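Local structure of cellulase (glycosyl hydrolase family 5) (Bacteroides ovatus, 3ZMR) at residues A[172-177]-A[214-219]; A[220-225]-A[258-263]; A[128-133]-A[435-440]. The protein cleaves internal beta-1,4-glucosidic bonds in the xyloglucan backbone, retaining the anomeric configuration, and so releases xyloglucan oligosaccharides. One frame throughout, in Å; residues are numbered along the deposited sequence.

How the interactions relate
The three contacts join loops at one mouth of the (beta/alpha)8 barrel. Interaction 1 joins the second and third strand ends, interaction 3 the first and eighth, and interaction 2 the loops after the third and fourth. Centres of interactions 1 and 2 lie about 10 Å apart, as do those of 1 and 3. Arg172 NH2 meets Asn261 OD1 at 2.9 Å, and Arg172 O meets Val128 N at 2.9 Å. Interactions 2 and 3 do not touch; their nearest atoms are about 7 Å apart. All three reach the same glucose, modelled as both anomers: His216 and Asn261 bind its hydroxyls, Trp437 covers it, and Glu262 lies at its C1 end.

Interaction 1: residues A[172-177]-A[214-219]; sequences RIPVAY and NIHWEG. With XYS (alpha-D-xylopyranose), chain C; GLC (alpha-D-glucopyranose), chain L; BGC (beta-D-glucopyranose), chain B.
Asn214 lies against Pro174 and Val175, and its side-chain amide is held at both ends. Asn214 OD1 accepts from Val175 N at 3.0 Å, nearly along the C=O axis. Asn214 ND2 donates to His216 ND1 at 3.1 Å, in the plane of the imidazole ring. CG of Asn214 sits between its own backbone N and carbonyl carbon (chi1 79°), and chi2 near zero (-3°) then sets OD1 on the side of CA. With ND1 accepting, NE2 of His216 is the donor to the sugar, and it reaches O3 of the alpha-glucose at 2.9 Å. Pro174 covers one face of the imidazole in a CH-pi contact, with CB 3.9 Å from the ring centroid. The backbones join where His216 N donates to Val175 O at 2.9 Å. Further along, Glu218 OE1 accepts from Tyr177 N at 2.7 Å, nearly along its C-O axis. The other oxygen of Glu218 is taken by Trp221 and Ser178. Water mediates two further links. One water accepts from Arg172 NH2 and Asn214 ND2; another joins Tyr177 OH to Asn214 O. The Arg172 guanidinium also meets Asn127 and makes salt bridges with Glu334 and Glu395, the inferred nucleophile. All of this is buried. The looser side is the partly exposed Trp217, which touches nothing of 172-177. Its indole carries a xylose over one face, with C2 of the sugar 3.4 Å above the ring centre, and Gly219 N lies over the opposite face. An alanine in place of Trp217 would remove the indole and would probably leave that xylose without its flat support. This is the substrate cleft of a family 5 (beta/alpha)8 barrel, formed where loops leave the ends of strands 170-173 and 210-214.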
# COMPACT_ATOMS: atom_id res chain seq x y z
N ARG A 172 12.78 0.63 -4.86
CA ARG A 172 11.55 -0.11 -5.11
C ARG A 172 11.68 -0.79 -6.47
O ARG A 172 12.06 -0.15 -7.46
CB ARG A 172 10.34 0.84 -5.09
CG ARG A 172 9.00 0.19 -5.39
CD ARG A 172 7.88 1.14 -5.08
NE ARG A 172 6.52 0.69 -5.34
CZ ARG A 172 5.83 0.96 -6.45
NH1 ARG A 172 6.38 1.56 -7.49
NH2 ARG A 172 4.55 0.63 -6.54
N ILE A 173 11.44 -2.10 -6.46
CA ILE A 173 11.51 -2.98 -7.62
C ILE A 173 10.10 -3.49 -7.89
O ILE A 173 9.66 -4.47 -7.27
CB ILE A 173 12.50 -4.15 -7.39
CG1 ILE A 173 13.87 -3.63 -6.99
CG2 ILE A 173 12.58 -5.03 -8.64
CD1 ILE A 173 14.92 -4.71 -6.73
N PRO A 174 9.35 -2.83 -8.79
CA PRO A 174 8.08 -3.39 -9.22
C PRO A 174 8.31 -4.76 -9.89
O PRO A 174 9.31 -4.94 -10.61
CB PRO A 174 7.60 -2.36 -10.27
CG PRO A 174 8.23 -1.09 -9.86
CD PRO A 174 9.58 -1.49 -9.39
N VAL A 175 7.44 -5.72 -9.62
CA VAL A 175 7.57 -7.06 -10.19
C VAL A 175 6.22 -7.55 -10.71
O VAL A 175 5.17 -7.39 -10.07
CB VAL A 175 8.10 -8.08 -9.16
CG1 VAL A 175 8.47 -9.41 -9.84
CG2 VAL A 175 9.31 -7.55 -8.43
N ALA A 176 6.29 -8.19 -11.88
CA ALA A 176 5.17 -8.94 -12.45
C ALA A 176 5.57 -10.42 -12.33
O ALA A 176 6.76 -10.77 -12.37
CB ALA A 176 5.01 -8.60 -13.92
N TYR A 177 4.54 -11.25 -12.17
CA TYR A 177 4.68 -12.71 -12.09
C TYR A 177 3.73 -13.48 -13.00
O TYR A 177 4.02 -14.64 -13.33
CB TYR A 177 4.47 -13.19 -10.65
CG TYR A 177 5.40 -12.62 -9.61
CD1 TYR A 177 5.10 -11.43 -8.95
CD2 TYR A 177 6.61 -13.25 -9.31
CE1 TYR A 177 5.96 -10.94 -7.97
CE2 TYR A 177 7.47 -12.76 -8.36
CZ TYR A 177 7.16 -11.61 -7.70
OH TYR A 177 8.06 -11.19 -6.74
N ASN A 214 7.06 -5.77 -4.95
CA ASN A 214 5.61 -5.80 -4.95
C ASN A 214 5.07 -6.84 -5.94
O ASN A 214 5.83 -7.63 -6.51
CB ASN A 214 5.03 -4.41 -5.19
CG ASN A 214 5.05 -3.98 -6.64
OD1 ASN A 214 5.55 -4.69 -7.52
ND2 ASN A 214 4.58 -2.78 -6.89
N ILE A 215 3.75 -6.88 -6.06
CA ILE A 215 3.09 -7.40 -7.27
C ILE A 215 2.46 -6.16 -7.93
O ILE A 215 1.63 -5.49 -7.33
CB ILE A 215 2.02 -8.48 -6.99
CG1 ILE A 215 2.62 -9.69 -6.28
CG2 ILE A 215 1.40 -8.89 -8.32
CD1 ILE A 215 1.57 -10.69 -5.87
N HIS A 216 2.86 -5.86 -9.16
CA HIS A 216 2.51 -4.59 -9.78
C HIS A 216 1.24 -4.78 -10.62
O HIS A 216 0.52 -5.78 -10.47
CB HIS A 216 3.69 -4.09 -10.62
CG HIS A 216 3.77 -2.60 -10.78
ND1 HIS A 216 4.11 -1.78 -9.74
CD2 HIS A 216 3.60 -1.79 -11.86
CE1 HIS A 216 4.16 -0.52 -10.16
NE2 HIS A 216 3.87 -0.50 -11.46
N TRP A 217 0.97 -3.85 -11.52
CA TRP A 217 -0.24 -3.83 -12.34
C TRP A 217 -0.43 -5.12 -13.15
O TRP A 217 -1.49 -5.74 -13.12
CB TRP A 217 -0.14 -2.64 -13.30
CG TRP A 217 -1.23 -2.57 -14.34
CD1 TRP A 217 -2.57 -2.28 -14.16
CD2 TRP A 217 -1.06 -2.82 -15.75
NE1 TRP A 217 -3.24 -2.34 -15.37
CE2 TRP A 217 -2.33 -2.63 -16.36
CE3 TRP A 217 0.04 -3.11 -16.56
CZ2 TRP A 217 -2.52 -2.75 -17.72
CZ3 TRP A 217 -0.16 -3.24 -17.93
CH2 TRP A 217 -1.41 -3.06 -18.48
N GLU A 218 0.60 -5.50 -13.89
CA GLU A 218 0.65 -6.73 -14.71
C GLU A 218 -0.68 -7.09 -15.41
O GLU A 218 -1.19 -8.21 -15.32
CB GLU A 218 1.25 -7.90 -13.97
CG GLU A 218 0.52 -8.36 -12.73
CD GLU A 218 1.00 -9.72 -12.23
OE1 GLU A 218 2.13 -10.13 -12.59
OE2 GLU A 218 0.25 -10.36 -11.46
N GLY A 219 -1.22 -6.12 -16.14
CA GLY A 219 -2.42 -6.29 -16.94
C GLY A 219 -3.73 -5.91 -16.29
O GLY A 219 -4.76 -5.82 -16.97
C1 XYS C . 0.61 0.22 -17.23
C2 XYS C . -0.89 0.46 -17.57
C3 XYS C . -1.39 1.55 -16.63
C4 XYS C . -1.12 1.22 -15.17
C5 XYS C . 0.35 0.83 -14.90
O2 XYS C . -1.15 0.87 -18.95
O3 XYS C . -2.79 1.78 -16.77
O4 XYS C . -1.44 2.36 -14.40
O5 XYS C . 0.78 -0.14 -15.85
C1 GLC L . 1.98 4.66 -11.52
C2 GLC L . 2.21 3.21 -11.93
C3 GLC L . 3.38 3.06 -12.91
C4 GLC L . 3.11 4.03 -14.07
C5 GLC L . 2.76 5.43 -13.55
C6 GLC L . 2.50 6.46 -14.64
O2 GLC L . 2.38 2.43 -10.77
O3 GLC L . 3.57 1.69 -13.32
O4 GLC L . 4.30 4.07 -14.81
O5 GLC L . 1.65 5.37 -12.68
O6 GLC L . 3.74 7.08 -14.92
C2 BGC B . 2.03 3.13 -11.84
C3 BGC B . 3.23 3.12 -12.80
C4 BGC B . 3.08 4.15 -13.92
C5 BGC B . 2.81 5.48 -13.19
C6 BGC B . 2.72 6.63 -14.18
C1 BGC B . 1.55 4.50 -11.34
O2 BGC B . 2.35 2.32 -10.71
O3 BGC B . 3.34 1.80 -13.37
O4 BGC B . 4.26 4.14 -14.77
O5 BGC B . 1.58 5.42 -12.44
O6 BGC B . 1.84 6.22 -15.23
O HOH W 1 3.53 -1.09 -4.43
O HOH W 2 7.18 -9.31 -5.08

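Interaction 2: residues A[220-225]-A[258-263]. With BGC (beta-D-glucopyranose), chain B; GLC (alpha-D-glucopyranose), chain L.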
# COMPACT_ATOMS: atom_id res chain seq x y z
N GLY A 220 -3.70 -5.70 -14.97
CA GLY A 220 -4.86 -5.13 -14.26
C GLY A 220 -5.83 -6.16 -13.68
O GLY A 220 -6.95 -5.80 -13.31
N TRP A 221 -5.42 -7.43 -13.55
CA TRP A 221 -6.35 -8.45 -13.03
C TRP A 221 -6.92 -8.14 -11.66
O TRP A 221 -8.01 -8.59 -11.35
CB TRP A 221 -5.68 -9.81 -12.97
CG TRP A 221 -4.52 -9.93 -12.03
CD1 TRP A 221 -3.19 -9.72 -12.31
CD2 TRP A 221 -4.58 -10.25 -10.62
NE1 TRP A 221 -2.42 -9.91 -11.18
CE2 TRP A 221 -3.25 -10.25 -10.13
CE3 TRP A 221 -5.61 -10.58 -9.74
CZ2 TRP A 221 -2.94 -10.51 -8.78
CZ3 TRP A 221 -5.30 -10.88 -8.41
CH2 TRP A 221 -3.98 -10.87 -7.96
N LEU A 222 -6.19 -7.37 -10.83
CA LEU A 222 -6.64 -7.09 -9.46
C LEU A 222 -7.66 -5.94 -9.42
O LEU A 222 -8.28 -5.68 -8.40
CB LEU A 222 -5.45 -6.78 -8.53
CG LEU A 222 -5.72 -6.76 -7.03
CD1 LEU A 222 -6.39 -8.01 -6.50
CD2 LEU A 222 -4.43 -6.45 -6.29
N ASN A 223 -7.85 -5.26 -10.56
CA ASN A 223 -8.65 -4.05 -10.61
C ASN A 223 -10.15 -4.30 -10.75
O ASN A 223 -10.82 -3.76 -11.64
CB ASN A 223 -8.15 -3.12 -11.72
CG ASN A 223 -6.79 -2.53 -11.40
OD1 ASN A 223 -6.37 -2.47 -10.24
ND2 ASN A 223 -6.08 -2.09 -12.44
N HIS A 224 -10.65 -5.14 -9.85
CA HIS A 224 -12.07 -5.45 -9.74
C HIS A 224 -12.49 -5.55 -8.29
O HIS A 224 -12.87 -6.64 -7.81
CB HIS A 224 -12.42 -6.71 -10.51
CG HIS A 224 -11.95 -6.67 -11.92
ND1 HIS A 224 -12.64 -6.00 -12.90
CD2 HIS A 224 -10.80 -7.12 -12.50
CE1 HIS A 224 -11.97 -6.07 -14.04
NE2 HIS A 224 -10.85 -6.74 -13.82
N PRO A 225 -12.48 -4.42 -7.58
CA PRO A 225 -12.71 -4.44 -6.13
C PRO A 225 -14.21 -4.43 -5.83
O PRO A 225 -14.75 -3.44 -5.35
CB PRO A 225 -12.03 -3.15 -5.66
CG PRO A 225 -12.20 -2.22 -6.82
CD PRO A 225 -12.08 -3.09 -8.05
N ALA A 258 5.57 -5.16 -0.55
CA ALA A 258 4.42 -4.27 -0.80
C ALA A 258 3.35 -5.05 -1.56
O ALA A 258 3.61 -5.56 -2.64
CB ALA A 258 4.84 -3.04 -1.60
N GLY A 259 2.14 -5.15 -0.99
CA GLY A 259 1.22 -6.20 -1.44
C GLY A 259 0.63 -6.01 -2.84
O GLY A 259 0.41 -6.99 -3.57
N THR A 260 0.37 -4.75 -3.17
CA THR A 260 -0.34 -4.37 -4.39
C THR A 260 0.26 -3.07 -4.94
O THR A 260 1.13 -2.48 -4.32
CB THR A 260 -1.87 -4.17 -4.14
OG1 THR A 260 -2.09 -2.94 -3.42
CG2 THR A 260 -2.48 -5.35 -3.39
N ASN A 261 -0.25 -2.63 -6.09
CA ASN A 261 0.16 -1.36 -6.64
C ASN A 261 -1.03 -0.39 -6.57
O ASN A 261 -1.41 0.01 -5.47
CB ASN A 261 0.72 -1.55 -8.05
CG ASN A 261 1.32 -0.28 -8.61
OD1 ASN A 261 2.05 0.42 -7.91
ND2 ASN A 261 1.04 0.01 -9.87
N GLU A 262 -1.63 -0.03 -7.72
CA GLU A 262 -2.69 0.98 -7.81
C GLU A 262 -4.04 0.31 -8.11
O GLU A 262 -4.45 0.20 -9.26
CB GLU A 262 -2.37 2.07 -8.87
CG GLU A 262 -1.13 2.87 -8.59
CD GLU A 262 -0.85 3.95 -9.61
OE1 GLU A 262 -1.61 3.98 -10.64
OE2 GLU A 262 0.14 4.70 -9.39
N VAL A 263 -4.71 -0.17 -7.07
CA VAL A 263 -5.97 -0.90 -7.22
C VAL A 263 -7.05 0.14 -7.58
O VAL A 263 -7.18 1.17 -6.93
CB VAL A 263 -6.35 -1.69 -5.95
CG1 VAL A 263 -7.76 -2.30 -6.10
CG2 VAL A 263 -5.30 -2.76 -5.71
C2 BGC B . 2.03 3.13 -11.84
C3 BGC B . 3.23 3.12 -12.80
C4 BGC B . 3.08 4.15 -13.92
C5 BGC B . 2.81 5.48 -13.19
C6 BGC B . 2.72 6.63 -14.18
C1 BGC B . 1.55 4.50 -11.34
O2 BGC B . 2.35 2.32 -10.71
O3 BGC B . 3.34 1.80 -13.37
O4 BGC B . 4.26 4.14 -14.77
O5 BGC B . 1.58 5.42 -12.44
O6 BGC B . 1.84 6.22 -15.23
C1 GLC L . 1.98 4.66 -11.52
C2 GLC L . 2.21 3.21 -11.93
C3 GLC L . 3.38 3.06 -12.91
C4 GLC L . 3.11 4.03 -14.07
C5 GLC L . 2.76 5.43 -13.55
C6 GLC L . 2.50 6.46 -14.64
O2 GLC L . 2.38 2.43 -10.77
O3 GLC L . 3.57 1.69 -13.32
O4 GLC L . 4.30 4.07 -14.81
O5 GLC L . 1.65 5.37 -12.68
O6 GLC L . 3.74 7.08 -14.92
O HOH W 3 -3.93 0.03 -11.86
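The Asn-Glu pair that follows the fourth strand of clan A glycosidase barrels is found here as Asn261 and Glu262, and behind it Leu222 and Asn223 pack against Thr260 and Val263. Both segments are loops of the (beta/alpha)8 barrel. Residues 220-225 begin with a type I beta turn from Gly220 to Asn223, followed by an inverse gamma turn centred on Asn223. The turn presents Leu222 to the other loop. Its CG is anti to the backbone N (chi1 -168°), and with chi2 at 54° CD2 falls anti to CA, the branch that extends farther from the backbone. That branch does the touching: Leu222 CD2 lies 3.7 Å from Thr260 CG2 and 3.8 Å from Val263 CG2. The Leu222 side chain crosses that of Thr260 at about a right angle. Phe284 of helix 275-293 also packs on Leu222 and Val263, so the apolar patch continues into that helix. Pro225 CB adds a more distant apolar contact with Val263 CG1.

The polar part is indirect. Asn223 OD1 rests 3.4 Å from Val263 CA and accepts from the backbone N of Asn264, while ND2 donates to Asp266. These bonds fix the rotation of the amide. On the substrate side of the loop, Asn261 ND2 donates to O2 of the beta-glucose at 2.8 Å, and its OD1 is held by Arg172. Glu262 is the proton donor by similarity with relatives. Its CB is directed away from 220-225, and its carboxylate lies at the C1 end of the glucose. Its OE2 is hydrogen-bonded to His336 ND1. The modelled approach of OE2 to the anomeric carbon is too short to be read as an ordinary contact and remains doubtful. One water ties the two loops together: it accepts from Asn223 ND2 at 3.1 Å and donates to Glu262 O at 2.7 Å.

Interaction 3: residues A[128-133]-A[435-440]; sequences VGNTFE and LYWDAG. With BGC (beta-D-glucopyranose), chain D; GLC (alpha-D-glucopyranose), chain L; BGC (beta-D-glucopyranose), chain E; BGC (beta-D-glucopyranose), chain B.
Gly129 O, which lies beside Ala439 CA, is gripped by two donors. Thr131 OG1 donates to Gly129 O at 2.7 Å from above the carbonyl plane, and Arg448 NH2 is the second. Arg448 also forms a salt bridge with Asp438, so it links both segments. Between the segments themselves, Gly129 N donates to Asp438 O at 2.8 Å, with the donor only 10° off the extension of the C=O bond. The backbones are close here: the CA atoms of Gly129 and Ala439 are 4.2 Å apart. Gly129 CA approaches the six-membered ring of Trp437 obliquely, in an off-centre CH-pi contact. A side chain on Gly129 would run into Trp437 CH2 and Asp438 O.

Glu133 meets the indole tip to tip, with Glu133 OE2 near the ring plane and 3.5 Å from Trp437 CH2. Its carboxylate is turned 79° from the ring. The bend at chi2 (-79°) turns CD of Glu133 back toward its own loop, where OE2 accepts the backbone N-H of Asn130, on the syn side, and OE1 that of Thr131. Asp438 OD1 accepts from Gly440 N in an Asx turn, and OD2 is bound by Leu445 N.

Two side chains then hold the glucan. Asn130 ND2 donates to O3 of the chain D glucose at 2.8 Å, while its other N-H goes to a water that also donates to Ala439 O. Trp437 NE1 donates to O2 of the same glucose at 3.2 Å. The glucose next along the chain toward Glu262 lies over one face of the indole, with C3 of the alpha form 3.9 Å above the plane. An aromatic platform after the eighth strand is typical of family 5 barrels, and here it lies where strands 125-127 and 433-436 close the barrel.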
# COMPACT_ATOMS: atom_id res chain seq x y z
N VAL A 128 13.22 1.01 -9.81
CA VAL A 128 13.74 0.36 -11.03
C VAL A 128 12.50 0.03 -11.88
O VAL A 128 12.05 -1.11 -11.98
CB VAL A 128 14.56 -0.92 -10.72
CG1 VAL A 128 15.14 -1.52 -12.00
CG2 VAL A 128 15.68 -0.60 -9.76
N GLY A 129 11.92 1.08 -12.44
CA GLY A 129 10.67 0.97 -13.14
C GLY A 129 10.78 0.43 -14.56
O GLY A 129 11.86 0.41 -15.17
N ASN A 130 9.63 -0.03 -15.06
CA ASN A 130 9.48 -0.59 -16.42
C ASN A 130 10.48 -1.70 -16.70
O ASN A 130 11.04 -1.84 -17.80
CB ASN A 130 9.56 0.49 -17.49
CG ASN A 130 8.28 1.29 -17.62
OD1 ASN A 130 7.35 1.20 -16.83
ND2 ASN A 130 8.26 2.15 -18.65
N THR A 131 10.64 -2.55 -15.69
CA THR A 131 11.65 -3.60 -15.73
C THR A 131 11.03 -4.94 -15.32
O THR A 131 10.38 -5.58 -16.17
CB THR A 131 12.92 -3.17 -14.98
OG1 THR A 131 13.32 -1.87 -15.45
CG2 THR A 131 14.06 -4.15 -15.21
N PHE A 132 11.13 -5.38 -14.06
CA PHE A 132 10.54 -6.67 -13.70
C PHE A 132 9.03 -6.71 -13.81
O PHE A 132 8.45 -7.82 -13.90
CB PHE A 132 10.99 -7.18 -12.32
CG PHE A 132 12.36 -7.77 -12.33
CD1 PHE A 132 12.59 -9.03 -12.89
CD2 PHE A 132 13.43 -7.10 -11.79
CE1 PHE A 132 13.88 -9.57 -12.90
CE2 PHE A 132 14.71 -7.64 -11.79
CZ PHE A 132 14.93 -8.87 -12.36
N GLU A 133 8.35 -5.56 -13.83
CA GLU A 133 6.91 -5.52 -14.01
C GLU A 133 6.48 -5.39 -15.50
O GLU A 133 5.29 -5.36 -15.80
CB GLU A 133 6.28 -4.39 -13.20
CG GLU A 133 6.29 -3.00 -13.81
CD GLU A 133 7.58 -2.22 -13.74
OE1 GLU A 133 8.70 -2.79 -13.71
OE2 GLU A 133 7.45 -0.95 -13.73
N LEU A 435 10.18 8.09 -3.16
CA LEU A 435 10.85 7.21 -4.15
C LEU A 435 10.54 7.67 -5.59
O LEU A 435 9.41 7.67 -6.03
CB LEU A 435 10.43 5.75 -3.96
CG LEU A 435 10.44 5.18 -2.55
CD1 LEU A 435 10.04 3.72 -2.60
CD2 LEU A 435 11.79 5.36 -1.93
N TYR A 436 11.60 8.11 -6.26
CA TYR A 436 11.54 8.68 -7.61
C TYR A 436 11.22 7.62 -8.66
O TYR A 436 11.76 6.53 -8.62
CB TYR A 436 12.88 9.35 -7.94
CG TYR A 436 12.90 9.99 -9.31
CD1 TYR A 436 12.35 11.24 -9.54
CD2 TYR A 436 13.45 9.32 -10.39
CE1 TYR A 436 12.37 11.80 -10.82
CE2 TYR A 436 13.42 9.85 -11.66
CZ TYR A 436 12.90 11.10 -11.86
OH TYR A 436 12.86 11.64 -13.11
N TRP A 437 10.37 7.98 -9.61
CA TRP A 437 9.98 7.09 -10.71
C TRP A 437 10.99 7.16 -11.84
O TRP A 437 10.98 8.09 -12.65
CB TRP A 437 8.56 7.39 -11.23
CG TRP A 437 8.16 6.40 -12.27
CD1 TRP A 437 8.00 6.64 -13.61
CD2 TRP A 437 7.92 4.98 -12.10
NE1 TRP A 437 7.66 5.49 -14.25
CE2 TRP A 437 7.62 4.45 -13.37
CE3 TRP A 437 7.95 4.13 -11.02
CZ2 TRP A 437 7.33 3.08 -13.59
CZ3 TRP A 437 7.66 2.78 -11.22
CH2 TRP A 437 7.35 2.27 -12.49
N ASP A 438 11.88 6.19 -11.88
CA ASP A 438 12.86 6.00 -12.96
C ASP A 438 12.39 4.81 -13.76
O ASP A 438 12.32 3.69 -13.23
CB ASP A 438 14.26 5.80 -12.38
CG ASP A 438 15.33 5.51 -13.42
OD1 ASP A 438 15.06 4.72 -14.36
OD2 ASP A 438 16.47 5.99 -13.21
N ALA A 439 12.06 5.04 -15.03
CA ALA A 439 11.56 3.97 -15.92
C ALA A 439 12.57 3.64 -17.01
O ALA A 439 12.27 2.90 -17.95
CB ALA A 439 10.23 4.36 -16.55
N GLY A 440 13.80 4.15 -16.86
CA GLY A 440 14.86 3.93 -17.87
C GLY A 440 14.72 4.66 -19.19
O GLY A 440 15.43 4.33 -20.16
C2 BGC D . 5.34 4.25 -16.98
C3 BGC D . 5.15 4.02 -18.49
C4 BGC D . 4.55 2.62 -18.72
C5 BGC D . 3.31 2.48 -17.86
C6 BGC D . 2.61 1.14 -17.96
C1 BGC D . 4.05 3.98 -16.20
O2 BGC D . 5.77 5.60 -16.79
O3 BGC D . 6.36 4.13 -19.23
O4 BGC D . 4.10 2.44 -20.07
O5 BGC D . 3.64 2.67 -16.49
O6 BGC D . 1.26 1.40 -17.64
C1 GLC L . 1.98 4.66 -11.52
C2 GLC L . 2.21 3.21 -11.93
C3 GLC L . 3.38 3.06 -12.91
C4 GLC L . 3.11 4.03 -14.07
C5 GLC L . 2.76 5.43 -13.55
C6 GLC L . 2.50 6.46 -14.64
O2 GLC L . 2.38 2.43 -10.77
O3 GLC L . 3.57 1.69 -13.32
O4 GLC L . 4.30 4.07 -14.81
O5 GLC L . 1.65 5.37 -12.68
O6 GLC L . 3.74 7.08 -14.92
C2 BGC E . 3.81 0.96 -21.92
C3 BGC E . 4.47 -0.08 -22.82
C4 BGC E . 5.85 0.42 -23.29
C5 BGC E . 6.66 0.94 -22.10
C6 BGC E . 7.99 1.54 -22.51
C1 BGC E . 4.75 1.41 -20.82
O2 BGC E . 2.60 0.45 -21.37
O3 BGC E . 3.56 -0.38 -23.90
O4 BGC E . 6.65 -0.62 -23.88
O5 BGC E . 5.94 1.94 -21.38
O6 BGC E . 7.76 2.67 -23.37
C2 BGC B . 2.03 3.13 -11.84
C3 BGC B . 3.23 3.12 -12.80
C4 BGC B . 3.08 4.15 -13.92
C5 BGC B . 2.81 5.48 -13.19
C6 BGC B . 2.72 6.63 -14.18
C1 BGC B . 1.55 4.50 -11.34
O2 BGC B . 2.35 2.32 -10.71
O3 BGC B . 3.34 1.80 -13.37
O4 BGC B . 4.26 4.14 -14.77
O5 BGC B . 1.58 5.42 -12.44
O6 BGC B . 1.84 6.22 -15.23
O HOH W 4 10.53 3.11 -20.03